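Local coordinates for protein terminase large subunit (Thermus phage G20c, PDB 5M1P) that works as the ATP-driven motor that packs viral DNA into empty capsids, and as the endonuclease that cuts the genome to begin and end packaging, at residues Arg25-Asp30 with Ile62-Arg67. Sequence-based numbering, arbitrary orientation.
Sequences RLVVED and IACLER
A single carbonyl, that of Ala63, takes two backbone N-H groups where the antiparallel pairing of strands 25-27 and 61-69 ends. Val28 N approaches Ala63 O at 2.8 Å from above the carbonyl plane, whereas Glu29 N lies in that plane, on a lone pair, at 3.1 Å. Two changes of course accompany this: Val28 turns out of the strand, and Ala63 with Cys64 forms a classic beta bulge against Val54 of strand 49-56. The small methyl of Ala63 suits the crowded bend, resting against Glu29 CG. The setting is the central mixed sheet of the RNase H-like nuclease domain, on the side of strand 61-69 away from strand 49-56.

Regular pairing centres on Leu26 and Leu65, a hydrogen-bonded pair. Leu26 N reaches Leu65 O almost straight (N-H...O 176°, 2.8 Å), and Leu65 N returns the bond to Leu26 O. Both leucines are buried on one face of the sheet, their branched apolar chains packing Leu26 against Tyr19 and Leu65 against Val51; the side chain of the metal-binding Asp177 is about 9 Å from that of Leu65.

The other face carries Arg25, Val27, Cys64 and Glu66; helix 73-86 packs on all but Val27, which meets Tyr87. Cys64 SG, anti to its backbone N (chi1 -175°), touches both Arg25 CD and Val27 CG2, a compact apolar filler under Leu83. Long, extended chains of opposite charge bring Arg25 and Glu66 together obliquely, with guanidinium and carboxylate planes 67° apart. Their direct salt bridge is long, and stronger partners lie at Asp86 for Arg25 and Thr24 for Glu66. Two waters bridge the pair: one joins Arg25 NE to Glu66 OE2, and the other, in plane at the guanidinium edge, accepts from Arg25 NH2 at 2.8 Å and donates to Glu66 OE1.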
loop_
_atom_site.group_PDB
_atom_site.type_symbol
_atom_site.label_atom_id
_atom_site.label_comp_id
_atom_site.label_asym_id
_atom_site.label_seq_id
_atom_site.Cartn_x
_atom_site.Cartn_y
_atom_site.Cartn_z
ATOM N N ARG A 25 -2.859 -1.533 -13.673
ATOM C CA ARG A 25 -1.494 -1.600 -13.144
ATOM C C ARG A 25 -0.617 -0.463 -13.622
ATOM O O ARG A 25 -0.654 -0.107 -14.796
ATOM C CB ARG A 25 -0.804 -2.887 -13.565
ATOM C CG ARG A 25 -1.482 -4.153 -13.099
ATOM C CD ARG A 25 -0.603 -5.332 -13.452
ATOM N NE ARG A 25 -1.150 -6.586 -12.977
ATOM C CZ ARG A 25 -0.492 -7.745 -12.989
ATOM N NH1 ARG A 25 0.750 -7.821 -13.462
ATOM N NH2 ARG A 25 -1.072 -8.839 -12.515
ATOM N N LEU A 26 0.201 0.054 -12.715
ATOM C CA LEU A 26 1.336 0.894 -13.064
ATOM C C LEU A 26 2.581 0.041 -12.908
ATOM O O LEU A 26 2.966 -0.285 -11.788
ATOM C CB LEU A 26 1.415 2.112 -12.147
ATOM C CG LEU A 26 0.166 2.996 -12.073
ATOM C CD1 LEU A 26 0.486 4.311 -11.369
ATOM C CD2 LEU A 26 -0.455 3.219 -13.439
ATOM N N VAL A 27 3.223 -0.310 -14.017
ATOM C CA VAL A 27 4.318 -1.277 -13.984
ATOM C C VAL A 27 5.606 -0.509 -14.157
ATOM O O VAL A 27 5.843 0.071 -15.215
ATOM C CB VAL A 27 4.198 -2.350 -15.088
ATOM C CG1 VAL A 27 5.316 -3.390 -14.957
ATOM C CG2 VAL A 27 2.843 -3.036 -15.002
ATOM N N VAL A 28 6.423 -0.504 -13.106
ATOM C CA VAL A 28 7.735 0.130 -13.125
ATOM C C VAL A 28 8.750 -0.842 -13.708
ATOM O O VAL A 28 9.566 -0.484 -14.569
ATOM C CB VAL A 28 8.174 0.567 -11.712
ATOM C CG1 VAL A 28 9.591 1.115 -11.736
ATOM C CG2 VAL A 28 7.229 1.641 -11.189
ATOM N N GLU A 29 8.735 -2.066 -13.212
ATOM C CA GLU A 29 9.617 -3.078 -13.754
ATOM C C GLU A 29 9.040 -4.456 -13.585
ATOM O O GLU A 29 8.313 -4.754 -12.623
ATOM C CB GLU A 29 11.000 -2.978 -13.141
ATOM C CG GLU A 29 11.081 -3.211 -11.656
ATOM C CD GLU A 29 12.462 -2.897 -11.123
ATOM O OE1 GLU A 29 13.241 -3.843 -10.903
ATOM O OE2 GLU A 29 12.779 -1.697 -10.963
ATOM N N ASP A 30 9.373 -5.304 -14.549
ATOM C CA ASP A 30 8.887 -6.669 -14.540
ATOM C C ASP A 30 9.691 -7.472 -13.527
ATOM O O ASP A 30 10.731 -7.028 -13.032
ATOM C CB ASP A 30 8.936 -7.264 -15.951
ATOM C CG ASP A 30 7.848 -6.700 -16.867
ATOM O OD1 ASP A 30 6.717 -6.437 -16.403
ATOM O OD2 ASP A 30 8.107 -6.555 -18.071
ATOM N N ILE A 62 9.189 0.094 -5.460
ATOM C CA ILE A 62 7.929 -0.427 -5.943
ATOM C C ILE A 62 8.108 -0.826 -7.408
ATOM O O ILE A 62 8.554 -0.022 -8.242
ATOM C CB ILE A 62 6.792 0.609 -5.795
ATOM C CG1 ILE A 62 6.533 0.927 -4.316
ATOM C CG2 ILE A 62 5.530 0.153 -6.512
ATOM C CD1 ILE A 62 6.093 -0.256 -3.480
ATOM N N ALA A 63 7.803 -2.085 -7.702
ATOM C CA ALA A 63 7.895 -2.635 -9.057
ATOM C C ALA A 63 6.586 -2.497 -9.815
ATOM O O ALA A 63 6.580 -2.402 -11.043
ATOM C CB ALA A 63 8.298 -4.099 -8.995
ATOM N N CYS A 64 5.457 -2.509 -9.095
ATOM C CA CYS A 64 4.142 -2.483 -9.714
ATOM C C CYS A 64 3.144 -2.018 -8.668
ATOM O O CYS A 64 3.278 -2.383 -7.494
ATOM C CB CYS A 64 3.788 -3.893 -10.188
ATOM S SG CYS A 64 2.244 -3.983 -11.103
ATOM N N LEU A 65 2.181 -1.206 -9.077
ATOM C CA LEU A 65 1.103 -0.800 -8.185
ATOM C C LEU A 65 -0.206 -0.948 -8.929
ATOM O O LEU A 65 -0.349 -0.404 -10.013
ATOM C CB LEU A 65 1.323 0.643 -7.737
ATOM C CG LEU A 65 0.301 1.134 -6.694
ATOM C CD1 LEU A 65 0.993 2.043 -5.691
ATOM C CD2 LEU A 65 -0.895 1.826 -7.319
ATOM N N GLU A 66 -1.147 -1.699 -8.360
ATOM C CA GLU A 66 -2.451 -1.908 -8.975
ATOM C C GLU A 66 -3.489 -1.245 -8.101
ATOM O O GLU A 66 -3.463 -1.409 -6.880
ATOM C CB GLU A 66 -2.753 -3.400 -9.141
ATOM C CG GLU A 66 -4.046 -3.662 -9.901
ATOM C CD GLU A 66 -4.154 -5.063 -10.466
ATOM O OE1 GLU A 66 -3.358 -5.939 -10.088
ATOM O OE2 GLU A 66 -5.041 -5.276 -11.322
ATOM N N ARG A 67 -4.372 -0.483 -8.735
ATOM C CA ARG A 67 -5.379 0.279 -8.016
ATOM C C ARG A 67 -6.685 0.274 -8.788
ATOM O O ARG A 67 -6.706 0.497 -9.992
ATOM C CB ARG A 67 -4.895 1.714 -7.830
ATOM C CG ARG A 67 -5.906 2.643 -7.166
ATOM C CD ARG A 67 -5.199 3.868 -6.627
ATOM N NE ARG A 67 -6.044 4.842 -5.929
ATOM C CZ ARG A 67 -6.691 5.865 -6.495
ATOM N NH1 ARG A 67 -6.684 6.058 -7.817
ATOM N NH2 ARG A 67 -7.362 6.709 -5.718
HETATM O O HOH W 1 -3.377 -8.445 -10.968
HETATM O O HOH W 2 -3.913 -6.493 -13.417
HETATM O O HOH W 3 11.156 -0.563 -9.484
#